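Local structure of formylmethanofuran--tetrahydromethanopterin formyltransferase (Methanosarcina barkeri, 1M5S) at residues F119-A125 with Y140-I144; T175-A179 with A268-V274; E222-P226 with N234-P238. The protein catalyses the reversible transfer of a formyl group from formylmethanofuran to tetrahydromethanopterin, a step in methanogenesis from carbon dioxide. All blocks are in the same frame, centred on the assembly; numbering follows the deposited sequence.

Contact 1. Residues F119-A125 with Y140-I144; sequences FKLKFFA and YKVPI
The end of helix 117-122, running on into a 3-10 segment at 123-125, lies against strand 137-144, whose residues 140-144 are extended. The closest backbone approach is Ala125 CA to Val142 CA, 5.3 Å; no direct hydrogen bond joins the segments. Phe119 (chi1 t) meets the tip of Tyr140 (chi1 m): Phe119 CD2 is 3.5 Å from Tyr140 OH, which lies near the plane of the Phe119 ring, at its edge. Lys120 points away, and Leu121 packs on Leu89 and Ile92 of helix 81-95. Lys122, with chi1 p and an extended middle, runs its aliphatic chain along Tyr140 (Lys122 CD to Tyr140 CD1, 3.5 Å), while its NZ forms a salt bridge with Glu129; Lys122 CA is 3.6 Å from Val142 CG2. The arrangement is a short helix laid on a beta hairpin, strands 130-134 and 137-144, whose second strand also pairs antiparallel with strand 147-170 through Tyr140 and Val142. Phe123 points away, its ring meeting Tyr213 of the second subunit. Phe124 N donates to Leu121 O (3.0 Å); its side chain (chi1 t) presents a ring edge to the strand, with Phe124 CD2 4.1 Å from Val142 CG1 and Phe124 CE2 4.0 Å from Ile144 CG2, the latter side chain with chi1 p. Finally Ala125 CB points at the strand, 3.7 Å from Val142 CG1 and 4.0 Å from Pro143 CD, and a water lies between the two backbones, 3.3 Å from Ala125 O and 2.8 Å from Pro143 O.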
ATOM      1  N   PHE A 119      22.631  10.320  22.374  1.00 36.56           N
ATOM      2  CA  PHE A 119      23.040  10.556  23.754  1.00 27.79           C
ATOM      3  C   PHE A 119      21.875  11.166  24.523  1.00 27.29           C
ATOM      4  O   PHE A 119      21.579  10.755  25.641  1.00 31.29           O
ATOM      5  CB  PHE A 119      24.257  11.496  23.796  1.00 38.39           C
ATOM      6  CG  PHE A 119      24.692  11.873  25.192  1.00 33.22           C
ATOM      7  CD1 PHE A 119      24.133  12.977  25.835  1.00 36.31           C
ATOM      8  CD2 PHE A 119      25.630  11.105  25.876  1.00 44.37           C
ATOM      9  CE1 PHE A 119      24.493  13.306  27.144  1.00 41.69           C
ATOM     10  CE2 PHE A 119      25.999  11.423  27.188  1.00 37.59           C
ATOM     11  CZ  PHE A 119      25.427  12.527  27.821  1.00 35.61           C
ATOM     12  N   LYS A 120      21.171  12.096  23.889  1.00 28.23           N
ATOM     13  CA  LYS A 120      20.096  12.818  24.550  1.00 23.86           C
ATOM     14  C   LYS A 120      18.867  11.944  24.755  1.00 33.21           C
ATOM     15  O   LYS A 120      18.132  12.119  25.723  1.00 28.28           O
ATOM     16  CB  LYS A 120      19.726  14.067  23.745  1.00 32.32           C
ATOM     17  CG  LYS A 120      20.788  15.157  23.780  1.00 35.29           C
ATOM     18  CD  LYS A 120      20.361  16.362  22.962  1.00 44.64           C
ATOM     19  CE  LYS A 120      20.731  17.668  23.646  1.00 48.82           C
ATOM     20  NZ  LYS A 120      19.884  18.794  23.159  1.00 51.61           N
ATOM     21  N   LEU A 121      18.663  10.985  23.858  1.00 29.66           N
ATOM     22  CA  LEU A 121      17.494  10.107  23.924  1.00 30.97           C
ATOM     23  C   LEU A 121      17.654   8.989  24.954  1.00 30.65           C
ATOM     24  O   LEU A 121      16.666   8.552  25.549  1.00 31.19           O
ATOM     25  CB  LEU A 121      17.205   9.498  22.540  1.00 30.52           C
ATOM     26  CG  LEU A 121      16.615  10.421  21.468  1.00 30.96           C
ATOM     27  CD1 LEU A 121      16.418   9.652  20.177  1.00 31.02           C
ATOM     28  CD2 LEU A 121      15.293  10.998  21.952  1.00 31.02           C
ATOM     29  N   LYS A 122      18.904   8.595  25.213  1.00 30.20           N
ATOM     30  CA  LYS A 122      19.209   7.487  26.119  1.00 31.65           C
ATOM     31  C   LYS A 122      18.679   7.733  27.529  1.00 37.72           C
ATOM     32  O   LYS A 122      18.269   6.792  28.206  1.00 35.49           O
ATOM     33  CB  LYS A 122      20.723   7.213  26.168  1.00 37.42           C
ATOM     34  CG  LYS A 122      21.514   8.132  27.098  1.00 44.01           C
ATOM     35  CD  LYS A 122      22.956   7.686  27.234  1.00 46.04           C
ATOM     36  CE  LYS A 122      23.751   8.630  28.120  1.00 48.48           C
ATOM     37  NZ  LYS A 122      23.121   8.849  29.452  1.00 53.57           N
ATOM     38  N   PHE A 123      18.488   9.005  27.867  1.00 30.93           N
ATOM     39  CA  PHE A 123      18.036   9.405  29.214  1.00 31.35           C
ATOM     40  C   PHE A 123      16.624   8.891  29.508  1.00 28.60           C
ATOM     41  O   PHE A 123      16.186   8.846  30.666  1.00 24.08           O
ATOM     42  CB  PHE A 123      18.068  10.921  29.344  1.00 31.26           C
ATOM     43  CG  PHE A 123      19.492  11.417  29.527  1.00 39.37           C
ATOM     44  CD1 PHE A 123      20.289  11.654  28.404  1.00 36.20           C
ATOM     45  CD2 PHE A 123      20.001  11.615  30.812  1.00 45.60           C
ATOM     46  CE1 PHE A 123      21.609  12.080  28.567  1.00 45.88           C
ATOM     47  CE2 PHE A 123      21.324  12.037  30.977  1.00 48.08           C
ATOM     48  CZ  PHE A 123      22.128  12.269  29.854  1.00 45.77           C
ATOM     49  N   PHE A 124      15.907   8.529  28.443  1.00 28.18           N
ATOM     50  CA  PHE A 124      14.567   7.983  28.577  1.00 29.12           C
ATOM     51  C   PHE A 124      14.566   6.665  29.366  1.00 20.66           C
ATOM     52  O   PHE A 124      13.597   6.352  30.047  1.00 28.27           O
ATOM     53  CB  PHE A 124      13.935   7.782  27.194  1.00 29.38           C
ATOM     54  CG  PHE A 124      12.496   7.345  27.241  1.00 25.12           C
ATOM     55  CD1 PHE A 124      11.515   8.196  27.733  1.00 27.83           C
ATOM     56  CD2 PHE A 124      12.125   6.075  26.810  1.00 23.85           C
ATOM     57  CE1 PHE A 124      10.175   7.791  27.789  1.00 33.98           C
ATOM     58  CE2 PHE A 124      10.790   5.662  26.863  1.00 22.05           C
ATOM     59  CZ  PHE A 124       9.815   6.518  27.352  1.00 26.98           C
ATOM     60  N   ALA A 125      15.682   5.943  29.324  1.00 21.41           N
ATOM     61  CA  ALA A 125      15.782   4.639  29.972  1.00 30.70           C
ATOM     62  C   ALA A 125      15.962   4.745  31.487  1.00 32.89           C
ATOM     63  O   ALA A 125      15.889   3.734  32.195  1.00 27.55           O
ATOM     64  CB  ALA A 125      16.922   3.836  29.359  1.00 28.84           C
ATOM     65  N   TYR A 140      23.487   3.670  21.428  1.00 24.43           N
ATOM     66  CA  TYR A 140      22.906   3.610  22.774  1.00 25.24           C
ATOM     67  C   TYR A 140      21.688   2.698  22.764  1.00 34.27           C
ATOM     68  O   TYR A 140      20.856   2.756  21.846  1.00 29.59           O
ATOM     69  CB  TYR A 140      22.482   5.003  23.238  1.00 28.10           C
ATOM     70  CG  TYR A 140      23.680   5.879  23.566  1.00 33.47           C
ATOM     71  CD1 TYR A 140      24.371   5.691  24.767  1.00 38.63           C
ATOM     72  CD2 TYR A 140      24.086   6.859  22.660  1.00 36.71           C
ATOM     73  CE1 TYR A 140      25.492   6.476  25.054  1.00 39.33           C
ATOM     74  CE2 TYR A 140      25.210   7.641  22.942  1.00 45.03           C
ATOM     75  CZ  TYR A 140      25.915   7.447  24.137  1.00 43.86           C
ATOM     76  OH  TYR A 140      27.015   8.198  24.404  1.00 45.08           O
ATOM     77  N   LYS A 141      21.652   1.786  23.734  1.00 28.43           N
ATOM     78  CA  LYS A 141      20.509   0.901  23.951  1.00 31.23           C
ATOM     79  C   LYS A 141      19.577   1.525  24.982  1.00 26.10           C
ATOM     80  O   LYS A 141      19.984   1.792  26.112  1.00 28.55           O
ATOM     81  CB  LYS A 141      20.992  -0.459  24.464  1.00 29.83           C
ATOM     82  CG  LYS A 141      21.076  -1.541  23.422  1.00 42.63           C
ATOM     83  CD  LYS A 141      21.064  -2.916  24.081  1.00 43.58           C
ATOM     84  CE  LYS A 141      22.246  -3.755  23.630  1.00 53.64           C
ATOM     85  NZ  LYS A 141      22.347  -5.004  24.438  1.00 58.06           N
ATOM     86  N   VAL A 142      18.312   1.685  24.609  1.00 24.62           N
ATOM     87  CA  VAL A 142      17.293   2.214  25.504  1.00 26.03           C
ATOM     88  C   VAL A 142      16.190   1.157  25.671  1.00 28.18           C
ATOM     89  O   VAL A 142      15.353   0.971  24.783  1.00 24.43           O
ATOM     90  CB  VAL A 142      16.684   3.538  24.938  1.00 29.02           C
ATOM     91  CG1 VAL A 142      15.647   4.104  25.897  1.00 25.83           C
ATOM     92  CG2 VAL A 142      17.789   4.548  24.673  1.00 31.91           C
ATOM     93  N   PRO A 143      16.222   0.399  26.787  1.00 28.52           N
ATOM     94  CA  PRO A 143      15.170  -0.583  27.067  1.00 25.75           C
ATOM     95  C   PRO A 143      13.765   0.016  27.091  1.00 27.53           C
ATOM     96  O   PRO A 143      13.498   0.989  27.794  1.00 27.27           O
ATOM     97  CB  PRO A 143      15.574  -1.150  28.426  1.00 29.18           C
ATOM     98  CG  PRO A 143      17.058  -1.056  28.420  1.00 25.65           C
ATOM     99  CD  PRO A 143      17.348   0.259  27.730  1.00 28.83           C
ATOM    100  N   ILE A 144      12.901  -0.519  26.236  1.00 24.74           N
ATOM    101  CA  ILE A 144      11.495  -0.128  26.193  1.00 18.18           C
ATOM    102  C   ILE A 144      10.612  -1.382  26.089  1.00 21.64           C
ATOM    103  O   ILE A 144      11.126  -2.503  26.066  1.00 21.28           O
ATOM    104  CB  ILE A 144      11.215   0.845  25.004  1.00 22.33           C
ATOM    105  CG1 ILE A 144      11.704   0.239  23.680  1.00 20.75           C
ATOM    106  CG2 ILE A 144      11.896   2.198  25.259  1.00 21.19           C
ATOM    107  CD1 ILE A 144      11.311   1.043  22.457  1.00 26.43           C
TER
HETATM  108  O   HOH W   1      14.532   1.406  30.376  1.00 31.30           O

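Contact 2. Residues T175-A179 with A268-V274; sequences TALTA and AVTVPGV
Two beta turns carry the chain from helix 254-268 into strand 274-278 and pack against the first turns of helix 173-187. Strand 147-170, helix 173-187, strands 193-194 and 243-251, helix 254-268 and strand 274-278 follow one another as beta-alpha-beta-beta-alpha-beta, and antiparallel pairing orders the strands 274-278, 147-170, 243-251, 193-194, consistent with a ferredoxin-like split beta-alpha-beta fold. Ala268, still helical, approaches Ala179 most closely: their CA atoms are 4.2 Å apart, Ala268 O is 3.5 Å from Ala179 CB and the two CB atoms are 4.0 Å apart. Two small residues thus let the backbones come close, both resting on Ile168 of strand 147-170. A type I turn spans Ala268 to Val271, with a weak Val271 N to Ala268 O bond of 3.3 Å; its middle residues, Val269 and Thr270, do not touch the helix. Val271 (chi1 t) returns toward it, placing CG2 3.6 Å from Ala179 CA and CG1 3.6 Å from Thr175 O. There a type II turn begins and runs to Val274 through Pro272 and Gly273. The CA-to-CB bond of Pro272 points away, but Pro272 O lies 3.4 Å from Thr175 CG2. Gly273, at phi 108° and psi -15°, could not carry a CB without jamming it against the preceding carbonyl and crowding Thr175 CG2. Val274 (chi1 t) puts CG2 3.8 Å from Ala179 CB. Thr175 (chi1 m) hydrogen-bonds through OG1 to Asp171 and to Ser172 of the third subunit, and a water donates both to Thr175 OG1, at 2.8 Å, and to Pro272 O, at 3.0 Å.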
ATOM      1  N   THR A 175      -4.328  14.604 -15.186  1.00 16.72           N
ATOM      2  CA  THR A 175      -3.140  14.534 -16.037  1.00 16.82           C
ATOM      3  C   THR A 175      -1.926  15.126 -15.332  1.00 16.68           C
ATOM      4  O   THR A 175      -0.860  14.501 -15.270  1.00 15.52           O
ATOM      5  CB  THR A 175      -3.342  15.297 -17.360  1.00 15.76           C
ATOM      6  OG1 THR A 175      -4.300  14.609 -18.171  1.00 16.95           O
ATOM      7  CG2 THR A 175      -2.031  15.409 -18.122  1.00 14.68           C
ATOM      8  N   ALA A 176      -2.097  16.338 -14.805  1.00 14.85           N
ATOM      9  CA  ALA A 176      -1.012  17.030 -14.123  1.00 19.10           C
ATOM     10  C   ALA A 176      -0.629  16.296 -12.834  1.00 13.18           C
ATOM     11  O   ALA A 176       0.556  16.140 -12.536  1.00 16.14           O
ATOM     12  CB  ALA A 176      -1.412  18.476 -13.823  1.00 17.52           C
ATOM     13  N   LEU A 177      -1.626  15.788 -12.111  1.00 14.38           N
ATOM     14  CA  LEU A 177      -1.362  15.073 -10.865  1.00 14.02           C
ATOM     15  C   LEU A 177      -0.620  13.759 -11.100  1.00 16.06           C
ATOM     16  O   LEU A 177       0.281  13.409 -10.343  1.00 14.24           O
ATOM     17  CB  LEU A 177      -2.666  14.799 -10.111  1.00 14.49           C
ATOM     18  CG  LEU A 177      -2.512  14.126  -8.739  1.00 17.19           C
ATOM     19  CD1 LEU A 177      -1.423  14.828  -7.919  1.00 19.27           C
ATOM     20  CD2 LEU A 177      -3.839  14.158  -8.009  1.00 17.17           C
ATOM     21  N   THR A 178      -1.022  13.020 -12.132  1.00 19.14           N
ATOM     22  CA  THR A 178      -0.392  11.736 -12.444  1.00 14.61           C
ATOM     23  C   THR A 178       1.062  11.955 -12.850  1.00 13.41           C
ATOM     24  O   THR A 178       1.949  11.196 -12.450  1.00 14.90           O
ATOM     25  CB  THR A 178      -1.140  11.017 -13.577  1.00 19.26           C
ATOM     26  OG1 THR A 178      -2.491  10.783 -13.161  1.00 17.57           O
ATOM     27  CG2 THR A 178      -0.479   9.684 -13.908  1.00 18.96           C
ATOM     28  N   ALA A 179       1.299  13.055 -13.560  1.00 17.42           N
ATOM     29  CA  ALA A 179       2.644  13.457 -13.946  1.00 15.39           C
ATOM     30  C   ALA A 179       3.490  13.785 -12.710  1.00 17.12           C
ATOM     31  O   ALA A 179       4.615  13.303 -12.582  1.00 16.87           O
ATOM     32  CB  ALA A 179       2.575  14.657 -14.894  1.00 12.74           C
ATOM     33  N   ALA A 268       7.592  13.097 -15.733  1.00 15.12           N
ATOM     34  CA  ALA A 268       6.366  13.874 -15.908  1.00 20.99           C
ATOM     35  C   ALA A 268       5.897  13.971 -17.357  1.00 23.06           C
ATOM     36  O   ALA A 268       4.695  13.912 -17.623  1.00 17.16           O
ATOM     37  CB  ALA A 268       6.539  15.269 -15.327  1.00 17.75           C
ATOM     38  N   VAL A 269       6.821  14.167 -18.294  1.00 18.38           N
ATOM     39  CA  VAL A 269       6.417  14.343 -19.693  1.00 18.56           C
ATOM     40  C   VAL A 269       6.033  13.042 -20.403  1.00 20.14           C
ATOM     41  O   VAL A 269       5.697  13.062 -21.586  1.00 20.29           O
ATOM     42  CB  VAL A 269       7.509  15.067 -20.547  1.00 16.38           C
ATOM     43  CG1 VAL A 269       7.865  16.404 -19.923  1.00 19.44           C
ATOM     44  CG2 VAL A 269       8.737  14.178 -20.712  1.00 15.55           C
ATOM     45  N   THR A 270       6.083  11.918 -19.693  1.00 19.49           N
ATOM     46  CA  THR A 270       5.626  10.653 -20.268  1.00 19.35           C
ATOM     47  C   THR A 270       4.112  10.487 -20.163  1.00 22.50           C
ATOM     48  O   THR A 270       3.540   9.613 -20.808  1.00 18.70           O
ATOM     49  CB  THR A 270       6.322   9.429 -19.613  1.00 17.96           C
ATOM     50  OG1 THR A 270       5.989   9.358 -18.220  1.00 16.55           O
ATOM     51  CG2 THR A 270       7.824   9.533 -19.758  1.00 20.00           C
ATOM     52  N   VAL A 271       3.474  11.348 -19.367  1.00 16.32           N
ATOM     53  CA  VAL A 271       2.023  11.318 -19.164  1.00 20.55           C
ATOM     54  C   VAL A 271       1.312  12.133 -20.247  1.00 20.38           C
ATOM     55  O   VAL A 271       1.529  13.337 -20.368  1.00 19.30           O
ATOM     56  CB  VAL A 271       1.634  11.894 -17.766  1.00 18.93           C
ATOM     57  CG1 VAL A 271       0.104  11.956 -17.612  1.00 18.70           C
ATOM     58  CG2 VAL A 271       2.249  11.042 -16.650  1.00 16.98           C
ATOM     59  N   PRO A 272       0.437  11.484 -21.039  1.00 19.90           N
ATOM     60  CA  PRO A 272      -0.240  12.185 -22.139  1.00 23.25           C
ATOM     61  C   PRO A 272      -1.133  13.319 -21.644  1.00 21.53           C
ATOM     62  O   PRO A 272      -1.844  13.171 -20.647  1.00 20.66           O
ATOM     63  CB  PRO A 272      -1.051  11.079 -22.827  1.00 29.62           C
ATOM     64  CG  PRO A 272      -1.206  10.009 -21.771  1.00 29.17           C
ATOM     65  CD  PRO A 272       0.086  10.052 -21.010  1.00 20.84           C
ATOM     66  N   GLY A 273      -1.015  14.475 -22.287  1.00 19.21           N
ATOM     67  CA  GLY A 273      -1.853  15.609 -21.942  1.00 20.18           C
ATOM     68  C   GLY A 273      -1.080  16.700 -21.229  1.00 18.55           C
ATOM     69  O   GLY A 273      -1.598  17.797 -21.022  1.00 22.39           O
ATOM     70  N   VAL A 274       0.120  16.365 -20.761  1.00 21.86           N
ATOM     71  CA  VAL A 274       1.002  17.359 -20.160  1.00 21.32           C
ATOM     72  C   VAL A 274       1.381  18.357 -21.248  1.00 21.88           C
ATOM     73  O   VAL A 274       1.674  17.964 -22.374  1.00 21.19           O
ATOM     74  CB  VAL A 274       2.271  16.707 -19.584  1.00 16.50           C
ATOM     75  CG1 VAL A 274       3.256  17.779 -19.136  1.00 15.90           C
ATOM     76  CG2 VAL A 274       1.903  15.800 -18.416  1.00 16.85           C
TER
HETATM   77  O   HOH W   2      -4.139  12.034 -19.154  1.00 18.07           O

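Contact 3. Residues E222-P226 with N234-P238; sequences ERFCP and NTEIP
Two irregular pieces of one long loop run side by side, their end-to-end directions 37° apart, with Arg223 CA and Thr235 CA 4.3 Å apart. Glu236 N donates to Arg223 O (2.7 Å, 161°). Arg223 (chi1 m, chi2 t) makes weak hydrogen bonds through NE to Asn234 O (2.7 Å) and Asn234 OD1 (2.8 Å); its NH1 pairs with Glu236 OE2 at 3.5 Å in a salt bridge of charges only, no N-H aimed at it. Glu222 OE1 makes a salt bridge with Lys207, and OE2 takes a weak hydrogen bond from Asn211. Thr235 OG1 accepts from Ile237 N (3.1 Å), an ST turn, and donates to a water (2.7 Å) that donates to Glu222 O (2.7 Å) and Cys225 O (3.0 Å). Glu236 CB makes a CH-pi contact over the Phe224 ring, 4.0 Å from its centroid, and Ile237 reaches Phe224 CA with CD1 (3.6 Å) and Pro226 CB with CG2 (4.0 Å). One strong backbone bond, weaker Arg223 bonds, charge and water thus tie the pieces together.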
ATOM      1  N   GLU A 222      -2.173  34.240  -8.302  1.00 35.37           N
ATOM      2  CA  GLU A 222      -3.354  34.168  -9.164  1.00 38.19           C
ATOM      3  C   GLU A 222      -3.012  33.966 -10.644  1.00 33.49           C
ATOM      4  O   GLU A 222      -3.883  33.621 -11.443  1.00 42.10           O
ATOM      5  CB  GLU A 222      -4.212  35.433  -8.993  1.00 38.44           C
ATOM      6  CG  GLU A 222      -3.561  36.730  -9.493  1.00 36.20           C
ATOM      7  CD  GLU A 222      -2.481  37.264  -8.563  1.00 46.16           C
ATOM      8  OE1 GLU A 222      -2.520  36.945  -7.354  1.00 43.48           O
ATOM      9  OE2 GLU A 222      -1.594  38.007  -9.039  1.00 46.33           O
ATOM     10  N   ARG A 223      -1.740  34.154 -10.995  1.00 31.68           N
ATOM     11  CA  ARG A 223      -1.286  34.012 -12.377  1.00 36.78           C
ATOM     12  C   ARG A 223      -1.159  32.556 -12.797  1.00 36.13           C
ATOM     13  O   ARG A 223      -0.986  32.268 -13.980  1.00 30.68           O
ATOM     14  CB  ARG A 223       0.067  34.701 -12.581  1.00 43.93           C
ATOM     15  CG  ARG A 223       0.080  36.189 -12.274  1.00 46.47           C
ATOM     16  CD  ARG A 223       1.450  36.791 -12.560  1.00 53.12           C
ATOM     17  NE  ARG A 223       1.585  37.206 -13.956  1.00 59.61           N
ATOM     18  CZ  ARG A 223       2.641  36.953 -14.727  1.00 65.14           C
ATOM     19  NH1 ARG A 223       2.666  37.397 -15.978  1.00 61.93           N
ATOM     20  NH2 ARG A 223       3.660  36.238 -14.260  1.00 68.25           N
ATOM     21  N   PHE A 224      -1.145  31.651 -11.818  1.00 37.35           N
ATOM     22  CA  PHE A 224      -1.064  30.215 -12.091  1.00 32.14           C
ATOM     23  C   PHE A 224      -2.283  29.465 -11.573  1.00 31.85           C
ATOM     24  O   PHE A 224      -2.228  28.256 -11.369  1.00 35.28           O
ATOM     25  CB  PHE A 224       0.198  29.617 -11.465  1.00 30.01           C
ATOM     26  CG  PHE A 224       1.473  30.086 -12.097  1.00 34.55           C
ATOM     27  CD1 PHE A 224       2.181  31.151 -11.554  1.00 39.33           C
ATOM     28  CD2 PHE A 224       2.000  29.421 -13.194  1.00 32.65           C
ATOM     29  CE1 PHE A 224       3.400  31.543 -12.091  1.00 31.88           C
ATOM     30  CE2 PHE A 224       3.218  29.803 -13.740  1.00 31.98           C
ATOM     31  CZ  PHE A 224       3.919  30.866 -13.186  1.00 40.20           C
ATOM     32  N   CYS A 225      -3.376  30.192 -11.361  1.00 30.59           N
ATOM     33  CA  CYS A 225      -4.641  29.596 -10.941  1.00 33.34           C
ATOM     34  C   CYS A 225      -5.593  29.424 -12.128  1.00 33.95           C
ATOM     35  O   CYS A 225      -6.214  30.389 -12.578  1.00 29.19           O
ATOM     36  CB  CYS A 225      -5.306  30.466  -9.868  1.00 34.09           C
ATOM     37  SG  CYS A 225      -4.345  30.635  -8.354  1.00 34.03           S
ATOM     38  N   PRO A 226      -5.745  28.181 -12.627  1.00 25.46           N
ATOM     39  CA  PRO A 226      -6.505  27.911 -13.852  1.00 26.46           C
ATOM     40  C   PRO A 226      -7.995  28.237 -13.752  1.00 28.59           C
ATOM     41  O   PRO A 226      -8.593  28.707 -14.718  1.00 29.37           O
ATOM     42  CB  PRO A 226      -6.261  26.416 -14.101  1.00 24.16           C
ATOM     43  CG  PRO A 226      -4.972  26.145 -13.428  1.00 32.09           C
ATOM     44  CD  PRO A 226      -5.034  26.973 -12.177  1.00 31.91           C
ATOM     45  N   ASN A 234      -3.072  38.782 -16.667  1.00 52.80           N
ATOM     46  CA  ASN A 234      -1.633  38.509 -16.775  1.00 51.21           C
ATOM     47  C   ASN A 234      -1.388  37.055 -16.382  1.00 44.14           C
ATOM     48  O   ASN A 234      -0.338  36.714 -15.820  1.00 45.17           O
ATOM     49  CB  ASN A 234      -0.837  39.467 -15.889  1.00 56.05           C
ATOM     50  CG  ASN A 234      -1.190  39.348 -14.410  1.00 65.38           C
ATOM     51  OD1 ASN A 234      -0.295  39.274 -13.571  1.00 73.11           O
ATOM     52  ND2 ASN A 234      -2.454  39.331 -14.037  1.00 65.15           N
ATOM     53  N   THR A 235      -2.358  36.216 -16.738  1.00 40.23           N
ATOM     54  CA  THR A 235      -2.346  34.799 -16.417  1.00 35.91           C
ATOM     55  C   THR A 235      -1.257  34.068 -17.192  1.00 38.27           C
ATOM     56  O   THR A 235      -0.933  34.427 -18.325  1.00 40.47           O
ATOM     57  CB  THR A 235      -3.725  34.155 -16.713  1.00 40.69           C
ATOM     58  OG1 THR A 235      -3.701  32.766 -16.356  1.00 33.75           O
ATOM     59  CG2 THR A 235      -4.104  34.317 -18.184  1.00 39.35           C
ATOM     60  N   GLU A 236      -0.608  33.129 -16.512  1.00 32.82           N
ATOM     61  CA  GLU A 236       0.406  32.277 -17.117  1.00 34.84           C
ATOM     62  C   GLU A 236      -0.187  30.966 -17.622  1.00 32.87           C
ATOM     63  O   GLU A 236       0.543  30.102 -18.106  1.00 34.82           O
ATOM     64  CB  GLU A 236       1.492  31.972 -16.091  1.00 38.22           C
ATOM     65  CG  GLU A 236       2.408  33.140 -15.790  1.00 48.23           C
ATOM     66  CD  GLU A 236       3.482  33.306 -16.843  1.00 58.14           C
ATOM     67  OE1 GLU A 236       4.256  32.349 -17.063  1.00 60.27           O
ATOM     68  OE2 GLU A 236       3.520  34.375 -17.489  1.00 66.70           O
ATOM     69  N   ILE A 237      -1.504  30.824 -17.479  1.00 29.38           N
ATOM     70  CA  ILE A 237      -2.224  29.584 -17.785  1.00 33.30           C
ATOM     71  C   ILE A 237      -2.845  29.677 -19.178  1.00 30.72           C
ATOM     72  O   ILE A 237      -3.739  30.495 -19.403  1.00 31.38           O
ATOM     73  CB  ILE A 237      -3.366  29.322 -16.738  1.00 28.27           C
ATOM     74  CG1 ILE A 237      -2.793  29.302 -15.319  1.00 32.06           C
ATOM     75  CG2 ILE A 237      -4.072  28.006 -17.023  1.00 26.54           C
ATOM     76  CD1 ILE A 237      -1.579  28.411 -15.153  1.00 30.92           C
ATOM     77  N   PRO A 238      -2.383  28.835 -20.126  1.00 35.01           N
ATOM     78  CA  PRO A 238      -2.974  28.725 -21.467  1.00 34.05           C
ATOM     79  C   PRO A 238      -4.415  28.258 -21.410  1.00 34.66           C
ATOM     80  O   PRO A 238      -4.854  27.697 -20.402  1.00 31.74           O
ATOM     81  CB  PRO A 238      -2.092  27.696 -22.164  1.00 34.31           C
ATOM     82  CG  PRO A 238      -0.814  27.744 -21.431  1.00 38.53           C
ATOM     83  CD  PRO A 238      -1.183  27.993 -20.004  1.00 36.43           C
TER
HETATM   84  O   HOH W   3      -4.702  32.629 -13.814  1.00 26.36           O

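In the fold
Along the chain contact 1 comes first; contact 3 then falls between the two segments of contact 2. Contact 1 lies about 47 Å from contact 2 and 53 Å from contact 3, centre to centre, across the centre of the chain, whereas contacts 2 and 3 sit 19 Å apart in the proximal lobe, nearest atoms about 8 Å. Strand 147-170 links all three: its start pairs with strand 137-144 of contact 1, its far end offers Ile168 to contact 2 and Phe169 to contact 3. In the tetramer, Pro143 of contact 1 in the second subunit packs on Cys225 of contact 3, so these ends meet between subunits; contact 2 packs on the third subunit, and more slightly on the other two.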